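Local coordinates for protein RmpA (Streptococcus mutans, PDB 3BJV) that probably relays phosphoryl groups as the cytoplasmic IIA component of a phosphoenolpyruvate-dependent sugar phosphotransferase system, most likely one that takes up ascorbate, at residues His11-Gly16 with Lys136-Val141; Asp21-Val26 with Ala46-Thr51; Ala73-Asp78 with Ala104-Lys109; Asp78-Val83 with Val99-Ala104; Ile120-Leu125 with Leu142-Glu147. All coordinates share one frame; numbering follows the deposited sequence.

From the N terminus, strand 13-17 is met by the start of helix 138-147 in interaction 1, which closes the longest loop of the five. Nested within that loop, interaction 2 joins helices 22-36 and 42-54. Still inside that loop, interaction 3 follows, where residues 73-78 meet the connection into helix 108-123. It encloses interaction 4, the antiparallel strand pair 78-83 and 99-104, and shares D78 and A104 with it. S12 links strand 13-17 of interaction 1 to the strand pair. Interaction 5 crosses interaction 1: it brings the end of helix 108-123 against helix 138-147, while L122 and F123 also rest on strand 96-104.

Interaction 1: His11-Gly16 with Lys136-Val141; sequences HSIRLG and KTPEEV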
# COMPACT_ATOMS: atom_id res chain seq x y z
N HIS A 11 0.25 2.67 -23.75
CA HIS A 11 1.56 3.15 -24.20
C HIS A 11 2.15 4.12 -23.22
O HIS A 11 2.62 5.23 -23.60
CB HIS A 11 1.43 3.83 -25.55
CG HIS A 11 0.75 2.97 -26.56
ND1 HIS A 11 -0.61 3.04 -26.80
CD2 HIS A 11 1.24 1.97 -27.33
CE1 HIS A 11 -0.91 2.15 -27.73
NE2 HIS A 11 0.20 1.49 -28.06
N SER A 12 2.14 3.72 -21.97
CA SER A 12 2.41 4.67 -20.94
C SER A 12 3.78 4.49 -20.29
O SER A 12 4.00 5.01 -19.18
CB SER A 12 1.32 4.56 -19.92
OG SER A 12 1.29 3.23 -19.48
N ILE A 13 4.69 3.77 -20.94
CA ILE A 13 6.09 3.77 -20.54
C ILE A 13 6.85 4.78 -21.40
O ILE A 13 6.91 4.61 -22.62
CB ILE A 13 6.79 2.43 -20.76
CG1 ILE A 13 6.17 1.34 -19.90
CG2 ILE A 13 8.27 2.62 -20.42
CD1 ILE A 13 6.69 -0.01 -20.21
N ARG A 14 7.39 5.84 -20.78
CA ARG A 14 8.05 6.93 -21.49
C ARG A 14 9.36 7.13 -20.75
O ARG A 14 9.36 7.48 -19.60
CB ARG A 14 7.20 8.21 -21.45
CG ARG A 14 5.69 8.09 -21.90
CD ARG A 14 5.47 7.70 -23.43
NE ARG A 14 4.03 7.62 -23.78
CZ ARG A 14 3.28 8.61 -24.24
NH1 ARG A 14 1.99 8.41 -24.48
NH2 ARG A 14 3.80 9.81 -24.47
N LEU A 15 10.50 6.87 -21.39
CA LEU A 15 11.75 6.85 -20.66
C LEU A 15 12.71 7.96 -21.03
O LEU A 15 12.60 8.54 -22.14
CB LEU A 15 12.43 5.52 -20.95
CG LEU A 15 11.67 4.25 -20.66
CD1 LEU A 15 12.43 3.18 -21.40
CD2 LEU A 15 11.62 3.91 -19.16
N GLY A 16 13.65 8.25 -20.12
CA GLY A 16 14.70 9.25 -20.35
C GLY A 16 14.21 10.69 -20.57
O GLY A 16 14.74 11.43 -21.44
N LYS A 136 16.18 1.68 -21.84
CA LYS A 136 16.06 2.46 -23.07
C LYS A 136 14.73 2.25 -23.79
O LYS A 136 14.23 3.15 -24.44
CB LYS A 136 17.15 2.03 -24.03
CG LYS A 136 18.39 2.89 -24.06
CD LYS A 136 19.60 2.26 -23.33
CE LYS A 136 20.52 3.40 -22.75
NZ LYS A 136 21.62 2.90 -21.87
N THR A 137 14.14 1.06 -23.68
CA THR A 137 12.96 0.71 -24.44
C THR A 137 11.94 0.13 -23.51
O THR A 137 12.30 -0.45 -22.48
CB THR A 137 13.27 -0.35 -25.54
OG1 THR A 137 13.76 -1.55 -24.91
CG2 THR A 137 14.30 0.17 -26.55
N PRO A 138 10.64 0.31 -23.84
CA PRO A 138 9.59 -0.31 -23.05
C PRO A 138 9.79 -1.80 -22.82
O PRO A 138 9.47 -2.30 -21.73
CB PRO A 138 8.30 -0.04 -23.89
CG PRO A 138 8.60 1.20 -24.68
CD PRO A 138 10.11 1.20 -24.91
N GLU A 139 10.25 -2.54 -23.83
CA GLU A 139 10.54 -3.98 -23.70
C GLU A 139 11.49 -4.34 -22.55
O GLU A 139 11.30 -5.35 -21.88
CB GLU A 139 11.08 -4.56 -25.03
CG GLU A 139 10.03 -4.79 -26.13
CD GLU A 139 9.19 -3.53 -26.49
OE1 GLU A 139 9.76 -2.48 -26.87
OE2 GLU A 139 7.94 -3.61 -26.38
N GLU A 140 12.47 -3.50 -22.30
CA GLU A 140 13.38 -3.68 -21.15
C GLU A 140 12.72 -3.59 -19.80
O GLU A 140 13.04 -4.39 -18.93
CB GLU A 140 14.55 -2.69 -21.21
CG GLU A 140 15.53 -3.08 -22.25
CD GLU A 140 16.58 -2.01 -22.53
OE1 GLU A 140 17.21 -1.47 -21.60
OE2 GLU A 140 16.79 -1.75 -23.73
N VAL A 141 11.83 -2.59 -19.63
CA VAL A 141 11.07 -2.41 -18.43
C VAL A 141 10.15 -3.58 -18.19
O VAL A 141 10.04 -4.07 -17.07
CB VAL A 141 10.21 -1.07 -18.43
CG1 VAL A 141 9.22 -1.05 -17.22
CG2 VAL A 141 11.07 0.11 -18.38
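H11 O, just ahead of the I13 and L15 side chains that pack on P138 and V141, is gripped by the guanidinium of R14. The contact belongs to an alpha/beta three-layer sandwich: strand 13-17, paired in parallel with strand 79-85, turns I13 and L15 toward the first turn of helix 138-147. The N-H of R14 NE points almost straight at the H11 oxygen, with R14 NE to H11 O at 2.8 Å and an angle of 172° at the hydrogen. The oxygen lies in the guanidinium plane, and NH1 adds a weak second bond. R14 NH1 also forms a salt bridge with E35, which helps to fix the head group. With I13 CG1 anti to the carbonyl carbon (chi1 -63°) and the chain extended beyond it, CD1 reaches the pyrrolidine of P138, 4.0 Å from P138 CB, and also meets CG1 of V141. L15 forks over the start of the helix. Its CD1 abuts the peptide between K136 and T137, with L15 CD1 3.4 Å from K136 C, while the other branch slides alongside V141. T137 is the N-cap residue; E140 folds back over it, T137 OG1 lying 3.3 Å from E140 OE2 and meeting it from above the carboxylate plane. V141 also touches L82 of strand 79-85, and its CG2 lies 3.9 Å from L15 CD2.

Interaction 2: Asp21-Val26 with Ala46-Thr51; sequences DWKEAV and AIIEST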
# COMPACT_ATOMS: atom_id res chain seq x y z
N ASP A 21 11.12 20.35 -12.51
CA ASP A 21 10.64 20.38 -11.12
C ASP A 21 9.63 19.29 -10.91
O ASP A 21 9.31 18.52 -11.84
CB ASP A 21 10.06 21.79 -10.79
CG ASP A 21 8.86 22.13 -11.64
OD1 ASP A 21 8.02 21.26 -11.95
OD2 ASP A 21 8.71 23.29 -12.01
N TRP A 22 9.11 19.23 -9.70
CA TRP A 22 8.20 18.19 -9.33
C TRP A 22 6.85 18.23 -10.06
O TRP A 22 6.28 17.15 -10.36
CB TRP A 22 8.05 18.11 -7.81
CG TRP A 22 7.20 19.16 -7.16
CD1 TRP A 22 7.64 20.31 -6.57
CD2 TRP A 22 5.75 19.17 -7.03
NE1 TRP A 22 6.57 21.04 -6.10
CE2 TRP A 22 5.40 20.37 -6.35
CE3 TRP A 22 4.72 18.27 -7.41
CZ2 TRP A 22 4.07 20.69 -6.01
CZ3 TRP A 22 3.40 18.61 -7.10
CH2 TRP A 22 3.09 19.84 -6.43
N LYS A 23 6.37 19.44 -10.37
CA LYS A 23 5.05 19.60 -11.01
C LYS A 23 5.13 19.11 -12.45
O LYS A 23 4.21 18.48 -12.92
CB LYS A 23 4.57 21.05 -11.01
CG LYS A 23 4.43 21.67 -9.61
CD LYS A 23 3.59 22.92 -9.67
CE LYS A 23 3.33 23.52 -8.28
NZ LYS A 23 4.26 24.67 -8.02
N GLU A 24 6.25 19.41 -13.11
CA GLU A 24 6.52 18.88 -14.42
C GLU A 24 6.68 17.36 -14.43
O GLU A 24 6.15 16.68 -15.30
CB GLU A 24 7.74 19.49 -15.08
CG GLU A 24 8.04 18.74 -16.37
CD GLU A 24 8.44 19.64 -17.50
OE1 GLU A 24 9.49 20.34 -17.35
OE2 GLU A 24 7.69 19.64 -18.54
N ALA A 25 7.42 16.83 -13.47
CA ALA A 25 7.63 15.38 -13.35
C ALA A 25 6.26 14.70 -13.26
O ALA A 25 5.96 13.73 -13.95
CB ALA A 25 8.50 15.10 -12.13
N VAL A 26 5.41 15.26 -12.42
CA VAL A 26 4.06 14.76 -12.23
C VAL A 26 3.24 14.88 -13.52
O VAL A 26 2.57 13.95 -13.90
CB VAL A 26 3.38 15.45 -11.01
CG1 VAL A 26 1.88 15.13 -10.96
CG2 VAL A 26 4.06 14.98 -9.76
N ALA A 46 -5.81 17.59 -9.85
CA ALA A 46 -6.03 16.98 -8.53
C ALA A 46 -4.76 16.54 -7.80
O ALA A 46 -4.66 16.71 -6.59
CB ALA A 46 -7.02 15.83 -8.60
N ILE A 47 -3.82 15.95 -8.53
CA ILE A 47 -2.61 15.38 -7.93
C ILE A 47 -1.84 16.56 -7.42
O ILE A 47 -1.37 16.54 -6.28
CB ILE A 47 -1.78 14.51 -8.94
CG1 ILE A 47 -2.41 13.14 -9.11
CG2 ILE A 47 -0.40 14.21 -8.42
CD1 ILE A 47 -2.02 12.47 -10.47
N ILE A 48 -1.77 17.61 -8.25
CA ILE A 48 -1.03 18.82 -7.89
C ILE A 48 -1.64 19.54 -6.72
O ILE A 48 -0.94 19.88 -5.78
CB ILE A 48 -0.78 19.78 -9.13
CG1 ILE A 48 0.25 19.14 -10.10
CG2 ILE A 48 -0.34 21.15 -8.68
CD1 ILE A 48 0.85 20.10 -11.01
N GLU A 49 -2.93 19.82 -6.78
CA GLU A 49 -3.64 20.39 -5.61
C GLU A 49 -3.54 19.58 -4.35
O GLU A 49 -3.35 20.17 -3.28
CB GLU A 49 -5.12 20.68 -5.90
CG GLU A 49 -5.30 21.66 -7.04
CD GLU A 49 -4.57 22.96 -6.77
OE1 GLU A 49 -4.98 23.58 -5.77
OE2 GLU A 49 -3.61 23.34 -7.51
N SER A 50 -3.67 18.25 -4.44
CA SER A 50 -3.48 17.39 -3.25
C SER A 50 -2.07 17.43 -2.71
O SER A 50 -1.87 17.43 -1.51
CB SER A 50 -3.86 15.96 -3.55
OG SER A 50 -5.26 15.92 -3.77
N THR A 51 -1.10 17.47 -3.58
CA THR A 51 0.28 17.54 -3.21
C THR A 51 0.59 18.86 -2.49
O THR A 51 1.26 18.83 -1.43
CB THR A 51 1.19 17.39 -4.44
OG1 THR A 51 0.93 16.12 -5.03
CG2 THR A 51 2.58 17.43 -4.05
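The short helical segments of W22-V26 and A46-T51 run roughly antiparallel, at 146° between their directions, and their axes approach to 10.6 Å. They belong to two consecutive helices, 22-36 and 42-54, which form a helical hairpin. K23 and I48 are nearest in the backbone, 6.9 Å between K23 CA and I48 CA. W22 and T51 reach tip to tip: the methyl T51 CG2 lies 3.4 Å from W22 CZ3 and equally near CH2, approaching the six-membered ring obliquely, and I48 O sits near the ring plane at its edge. The indole gets there because W22 CG takes the crowded position between the backbone N and the carbonyl carbon (chi1 76°). CG of K23 lies over one face of the same indole, and F91 also meets it. T51 OG1 bonds back to I47 O at 2.7 Å and on to Y58, which keeps its methyl turned to the tryptophan. Beside this, the end of I48 crosses K23 at about a right angle, with I48 CD1 3.8 Å from K23 CB. One turn along, V26 points toward the second helix, where V26 CG1 meets I47 CG2 at 3.5 Å.

Interaction 3: Ala73-Asp78 with Ala104-Lys109; sequences AGVQRD and AATSSK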
# COMPACT_ATOMS: atom_id res chain seq x y z
N ALA A 73 -11.76 11.92 -8.59
CA ALA A 73 -11.08 12.99 -9.34
C ALA A 73 -10.78 12.63 -10.84
O ALA A 73 -9.85 13.11 -11.41
CB ALA A 73 -9.79 13.41 -8.60
N GLY A 74 -11.58 11.77 -11.45
CA GLY A 74 -11.52 11.58 -12.90
C GLY A 74 -10.87 10.31 -13.43
O GLY A 74 -10.45 10.28 -14.61
N VAL A 75 -10.82 9.25 -12.63
CA VAL A 75 -10.42 7.97 -13.15
C VAL A 75 -11.61 7.33 -13.89
O VAL A 75 -12.69 7.25 -13.31
CB VAL A 75 -9.88 7.02 -12.02
CG1 VAL A 75 -9.53 5.60 -12.59
CG2 VAL A 75 -8.65 7.68 -11.27
N GLN A 76 -11.40 6.93 -15.16
CA GLN A 76 -12.33 6.18 -15.99
C GLN A 76 -12.03 4.74 -15.89
O GLN A 76 -12.91 3.91 -15.88
CB GLN A 76 -12.17 6.51 -17.47
CG GLN A 76 -12.09 8.01 -17.82
CD GLN A 76 -13.44 8.60 -18.01
OE1 GLN A 76 -14.36 8.35 -17.21
NE2 GLN A 76 -13.59 9.41 -19.07
N ARG A 77 -10.76 4.40 -15.90
CA ARG A 77 -10.42 3.01 -15.78
C ARG A 77 -9.05 2.82 -15.13
O ARG A 77 -8.24 3.77 -15.07
CB ARG A 77 -10.51 2.32 -17.15
CG ARG A 77 -9.52 2.82 -18.13
CD ARG A 77 -9.64 1.99 -19.38
NE ARG A 77 -8.35 1.94 -20.07
CZ ARG A 77 -8.07 2.70 -21.13
NH1 ARG A 77 -9.02 3.54 -21.62
NH2 ARG A 77 -6.87 2.58 -21.71
N ASP A 78 -8.83 1.60 -14.63
CA ASP A 78 -7.58 1.22 -13.90
C ASP A 78 -6.39 1.26 -14.88
O ASP A 78 -6.48 0.76 -15.97
CB ASP A 78 -7.72 -0.18 -13.29
CG ASP A 78 -8.67 -0.22 -12.17
OD1 ASP A 78 -8.50 0.51 -11.14
OD2 ASP A 78 -9.64 -0.98 -12.30
N ALA A 104 -3.74 4.85 -11.77
CA ALA A 104 -5.19 5.11 -11.75
C ALA A 104 -6.00 3.91 -11.31
O ALA A 104 -6.07 2.91 -12.06
CB ALA A 104 -5.69 5.60 -13.12
N ALA A 105 -6.64 4.01 -10.13
CA ALA A 105 -7.47 2.94 -9.56
C ALA A 105 -8.94 3.34 -9.44
O ALA A 105 -9.26 4.44 -9.00
CB ALA A 105 -6.94 2.51 -8.15
N THR A 106 -9.84 2.44 -9.80
CA THR A 106 -11.28 2.78 -9.77
C THR A 106 -11.92 2.70 -8.37
O THR A 106 -13.08 3.12 -8.17
CB THR A 106 -12.07 1.95 -10.78
OG1 THR A 106 -11.77 0.56 -10.59
CG2 THR A 106 -11.76 2.41 -12.23
N SER A 107 -11.16 2.20 -7.39
CA SER A 107 -11.62 2.11 -6.00
C SER A 107 -10.41 1.92 -5.10
O SER A 107 -9.37 1.40 -5.56
CB SER A 107 -12.57 0.95 -5.82
OG SER A 107 -11.85 -0.26 -5.72
N SER A 108 -10.54 2.33 -3.83
CA SER A 108 -9.50 2.11 -2.82
C SER A 108 -9.21 0.62 -2.65
O SER A 108 -8.11 0.26 -2.31
CB SER A 108 -9.89 2.72 -1.47
OG SER A 108 -11.01 2.03 -0.85
N LYS A 109 -10.19 -0.24 -2.89
CA LYS A 109 -10.00 -1.65 -2.73
C LYS A 109 -8.97 -2.18 -3.72
O LYS A 109 -8.08 -2.96 -3.33
CB LYS A 109 -11.33 -2.42 -2.81
CG LYS A 109 -12.19 -2.17 -1.59
CD LYS A 109 -13.52 -2.93 -1.57
CE LYS A 109 -14.52 -2.12 -0.71
NZ LYS A 109 -14.96 -0.89 -1.49
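V75 turns its side chain toward the end of strand 96-104 and the residues just after it. Its CG1, anti to the backbone N (chi1 176°), lies 3.9 Å from A104 CB and about as close to A105 O and the T106 methyl. The chain then passes Q76, whose backbone oxygen comes near that methyl, and at R77 the backbone itself becomes the surface: R77 CA is 3.8 Å from T106 CG2, while R77 O lies against A104 CB. D78 makes the polar part of the contact. Its carboxylate takes two bonds from T106, one at each oxygen: T106 N to D78 OD1 at 2.7 Å, with 149° at the hydrogen, and T106 OG1 to D78 OD2 at 3.1 Å. Both donors come on the syn side but tilted out of the carboxylate plane, and together they fix the rotation of this group. D78 CA also makes a CA-H...O contact with A104 O at 2.9 Å. The two loops thus meet at the end of the antiparallel strands 79-85 and 96-104. S107, the N-cap of helix 108-123, follows directly; D78 and A105 pack on I110 in that helix, and V75 packs on Y43 of helix 42-54.

Interaction 4: Asp78-Val83 with Val99-Ala104; sequences DAFSLV and VLLALA
F80 and L103 project side by side from a non-hydrogen-bonded pair, pointing the same way, and F80 CE2 comes within 3.9 Å of L103 CD1. L101 crosses the same phenyl obliquely from the next position on that side, with L101 CD2 3.7 Å from F80 CD2. With CG anti to the backbone N (chi1 -150°), L101 spreads its methyls between two neighbours: CD2 comes obliquely to the ring, and L101 CD1 lies 4.0 Å from L82 CD1. Helix 108-123 covers this face through I119, A115 and L122. The two strands form the antiparallel middle of the alpha/beta three-layer sandwich: A79 with A104 and V83 with L100 are hydrogen-bonded pairs. Each has two bonds; the straightest, L100 N to V83 O, measures 2.7 Å with 176° at the hydrogen. Between them S81 N bonds to A102 O at 3.0 Å, and S81 O receives a CA-H...O contact from L101 CA. The other face carries A79, A104, V83 and L100, the last two side by side and pointing the same way, and is met by helix 22-36. S81 OG lies 3.4 Å from the A102 CB methyl, and its hydrogen bond goes to S29 O of that helix.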
# COMPACT_ATOMS: atom_id res chain seq x y z
N ASP A 78 -8.83 1.60 -14.63
CA ASP A 78 -7.58 1.22 -13.90
C ASP A 78 -6.39 1.26 -14.88
O ASP A 78 -6.48 0.76 -15.97
CB ASP A 78 -7.72 -0.18 -13.29
CG ASP A 78 -8.67 -0.22 -12.17
OD1 ASP A 78 -8.50 0.51 -11.14
OD2 ASP A 78 -9.64 -0.98 -12.30
N ALA A 79 -5.30 1.90 -14.51
CA ALA A 79 -4.15 2.00 -15.45
C ALA A 79 -2.97 2.47 -14.69
O ALA A 79 -3.13 2.97 -13.57
CB ALA A 79 -4.45 2.95 -16.61
N PHE A 80 -1.80 2.31 -15.31
CA PHE A 80 -0.53 2.71 -14.78
C PHE A 80 0.28 3.36 -15.89
O PHE A 80 0.09 3.03 -17.04
CB PHE A 80 0.29 1.50 -14.34
CG PHE A 80 -0.35 0.64 -13.30
CD1 PHE A 80 -1.10 -0.48 -13.66
CD2 PHE A 80 -0.14 0.89 -11.94
CE1 PHE A 80 -1.66 -1.30 -12.69
CE2 PHE A 80 -0.69 0.04 -10.94
CZ PHE A 80 -1.43 -1.05 -11.32
N SER A 81 1.20 4.26 -15.51
CA SER A 81 2.29 4.64 -16.39
C SER A 81 3.66 4.56 -15.66
O SER A 81 3.74 4.39 -14.47
CB SER A 81 2.08 6.05 -16.90
OG SER A 81 2.34 6.95 -15.85
N LEU A 82 4.74 4.63 -16.41
CA LEU A 82 6.05 4.63 -15.86
C LEU A 82 6.88 5.61 -16.68
O LEU A 82 6.96 5.51 -17.93
CB LEU A 82 6.65 3.24 -15.87
CG LEU A 82 7.92 3.06 -15.03
CD1 LEU A 82 7.92 1.66 -14.55
CD2 LEU A 82 9.19 3.35 -15.85
N VAL A 83 7.48 6.55 -15.95
CA VAL A 83 8.31 7.59 -16.52
C VAL A 83 9.64 7.54 -15.73
O VAL A 83 9.60 7.42 -14.49
CB VAL A 83 7.62 8.97 -16.32
CG1 VAL A 83 8.65 10.13 -16.32
CG2 VAL A 83 6.50 9.22 -17.37
N VAL A 99 12.14 8.08 -10.65
CA VAL A 99 11.22 7.18 -11.36
C VAL A 99 9.79 7.46 -10.91
O VAL A 99 9.52 7.51 -9.71
CB VAL A 99 11.55 5.68 -11.16
CG1 VAL A 99 10.71 4.81 -12.07
CG2 VAL A 99 13.05 5.41 -11.38
N LEU A 100 8.87 7.64 -11.87
CA LEU A 100 7.47 7.89 -11.53
C LEU A 100 6.54 6.84 -12.14
O LEU A 100 6.54 6.60 -13.34
CB LEU A 100 7.02 9.33 -11.85
CG LEU A 100 7.90 10.40 -11.25
CD1 LEU A 100 8.79 10.99 -12.33
CD2 LEU A 100 7.02 11.48 -10.67
N LEU A 101 5.79 6.19 -11.27
CA LEU A 101 4.81 5.23 -11.68
C LEU A 101 3.42 5.76 -11.23
O LEU A 101 3.03 5.61 -10.07
CB LEU A 101 5.15 3.85 -11.13
CG LEU A 101 4.70 2.62 -11.95
CD1 LEU A 101 5.46 1.36 -11.45
CD2 LEU A 101 3.19 2.42 -11.82
N ALA A 102 2.73 6.43 -12.15
CA ALA A 102 1.39 6.96 -11.90
C ALA A 102 0.37 5.85 -11.91
O ALA A 102 0.47 4.89 -12.66
CB ALA A 102 1.03 7.97 -12.89
N LEU A 103 -0.63 6.02 -11.10
CA LEU A 103 -1.52 4.97 -10.77
C LEU A 103 -2.90 5.54 -10.99
O LEU A 103 -3.21 6.61 -10.43
CB LEU A 103 -1.30 4.68 -9.26
CG LEU A 103 -2.25 3.86 -8.37
CD1 LEU A 103 -2.90 2.70 -9.20
CD2 LEU A 103 -1.42 3.31 -7.21
N ALA A 104 -3.74 4.85 -11.77
CA ALA A 104 -5.19 5.11 -11.75
C ALA A 104 -6.00 3.91 -11.31
O ALA A 104 -6.07 2.91 -12.06
CB ALA A 104 -5.69 5.60 -13.12

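Interaction 5: Ile120-Leu125 with Leu142-Glu147; sequences IALFEL and LAMVEE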
# COMPACT_ATOMS: atom_id res chain seq x y z
N ILE A 120 5.18 -2.69 -5.55
CA ILE A 120 6.24 -3.01 -4.63
C ILE A 120 7.13 -4.20 -5.08
O ILE A 120 8.37 -4.12 -4.96
CB ILE A 120 5.85 -2.96 -3.07
CG1 ILE A 120 4.97 -4.08 -2.61
CG2 ILE A 120 5.18 -1.60 -2.66
CD1 ILE A 120 3.98 -3.48 -1.49
N ALA A 121 6.51 -5.21 -5.71
CA ALA A 121 7.26 -6.28 -6.42
C ALA A 121 8.32 -5.76 -7.41
O ALA A 121 9.46 -6.19 -7.39
CB ALA A 121 6.28 -7.23 -7.15
N LEU A 122 7.92 -4.83 -8.28
CA LEU A 122 8.85 -4.20 -9.25
C LEU A 122 10.05 -3.53 -8.55
O LEU A 122 11.22 -3.85 -8.87
CB LEU A 122 8.08 -3.19 -10.11
CG LEU A 122 8.86 -2.44 -11.18
CD1 LEU A 122 9.50 -3.45 -12.18
CD2 LEU A 122 7.90 -1.46 -11.93
N PHE A 123 9.75 -2.67 -7.56
CA PHE A 123 10.74 -1.90 -6.89
C PHE A 123 11.58 -2.67 -5.88
O PHE A 123 12.63 -2.21 -5.49
CB PHE A 123 10.12 -0.64 -6.28
CG PHE A 123 9.79 0.38 -7.31
CD1 PHE A 123 10.79 1.21 -7.83
CD2 PHE A 123 8.48 0.51 -7.79
CE1 PHE A 123 10.48 2.15 -8.81
CE2 PHE A 123 8.16 1.44 -8.77
CZ PHE A 123 9.17 2.27 -9.29
N GLU A 124 11.15 -3.86 -5.49
CA GLU A 124 12.03 -4.70 -4.66
C GLU A 124 13.02 -5.62 -5.40
O GLU A 124 13.69 -6.44 -4.77
CB GLU A 124 11.21 -5.51 -3.68
CG GLU A 124 10.53 -4.60 -2.63
CD GLU A 124 9.80 -5.38 -1.58
OE1 GLU A 124 9.64 -6.63 -1.73
OE2 GLU A 124 9.40 -4.73 -0.60
N LEU A 125 13.06 -5.55 -6.73
CA LEU A 125 14.11 -6.25 -7.47
C LEU A 125 15.44 -5.62 -7.06
O LEU A 125 15.46 -4.47 -6.58
CB LEU A 125 13.90 -6.05 -8.96
CG LEU A 125 12.68 -6.79 -9.45
CD1 LEU A 125 12.41 -6.45 -10.93
CD2 LEU A 125 12.84 -8.29 -9.21
N LEU A 142 9.46 -4.00 -19.24
CA LEU A 142 8.58 -5.19 -19.18
C LEU A 142 9.37 -6.46 -18.86
O LEU A 142 8.88 -7.30 -18.11
CB LEU A 142 7.83 -5.39 -20.49
CG LEU A 142 6.87 -4.32 -20.95
CD1 LEU A 142 6.51 -4.61 -22.39
CD2 LEU A 142 5.64 -4.31 -20.07
N ALA A 143 10.60 -6.61 -19.36
CA ALA A 143 11.39 -7.76 -18.88
C ALA A 143 11.55 -7.71 -17.34
O ALA A 143 11.32 -8.73 -16.65
CB ALA A 143 12.73 -7.88 -19.61
N MET A 144 11.87 -6.54 -16.79
CA MET A 144 11.80 -6.35 -15.33
C MET A 144 10.47 -6.67 -14.66
O MET A 144 10.44 -7.27 -13.59
CB MET A 144 12.21 -4.94 -14.94
CG MET A 144 13.70 -4.71 -15.11
SD MET A 144 14.20 -3.04 -14.62
CE MET A 144 13.91 -3.01 -12.85
N VAL A 145 9.36 -6.29 -15.29
CA VAL A 145 8.05 -6.62 -14.75
C VAL A 145 7.87 -8.13 -14.67
O VAL A 145 7.39 -8.63 -13.66
CB VAL A 145 6.90 -5.95 -15.53
CG1 VAL A 145 5.56 -6.57 -15.15
CG2 VAL A 145 6.90 -4.42 -15.32
N GLU A 146 8.28 -8.85 -15.72
CA GLU A 146 8.25 -10.32 -15.69
C GLU A 146 8.99 -10.90 -14.47
O GLU A 146 8.49 -11.76 -13.77
CB GLU A 146 8.86 -10.89 -16.98
CG GLU A 146 8.06 -10.56 -18.21
CD GLU A 146 6.69 -11.12 -18.07
OE1 GLU A 146 6.61 -12.30 -17.60
OE2 GLU A 146 5.70 -10.39 -18.39
N GLU A 147 10.20 -10.42 -14.27
CA GLU A 147 11.06 -10.88 -13.20
C GLU A 147 10.47 -10.61 -11.79
O GLU A 147 10.85 -11.26 -10.83
CB GLU A 147 12.40 -10.19 -13.41
CG GLU A 147 13.49 -10.46 -12.39
CD GLU A 147 14.68 -9.47 -12.50
OE1 GLU A 147 15.43 -9.40 -11.50
OE2 GLU A 147 14.84 -8.79 -13.57
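L122 in the last turn of helix 108-123 and L125 just after it supply the apolar part of this contact with M144 and V145 of helix 138-147. L122 CD1 does the touching for the first leucine. Its side chain crosses that of M144 at about a right angle, and the methyl sits near the root of M144, with L122 CD1 4.1 Å from M144 CB, and a similar distance from CG2 of V145. L125 turns toward the second helix from just beyond the end of the first. The methionine chain bends at its last torsion (chi3 67°), which swings its terminal methyl to within 4.2 Å of L125, measured from M144 CE to L125 CD1. The same leucine methyl presses on the backbone of the helix, 3.4 Å from L125 CD1 to M144 O.

A second group of contacts sets a hydrocarbon against a charged side chain. E147 extends beyond CG and lies aslant L125, its methylene and carboxylate lying along the other leucine branch; L125 CD2 is 3.6 Å from E147 OE1. The carboxylate has its polar partner in R131, which forms a salt bridge through E147 OE2 and also packs on L125.

Around this packing, L122 and F123 rest on L101 of the sheet, M144 meets L132 of helix 128-133, and V145 lies on F7 of helix 3-10. E124 is hydrogen-bonded through OE2 to Y153 of the second subunit. Helix-to-helix packing of this kind, with the sheet beneath, makes up one outer layer of the alpha/beta three-layer sandwich.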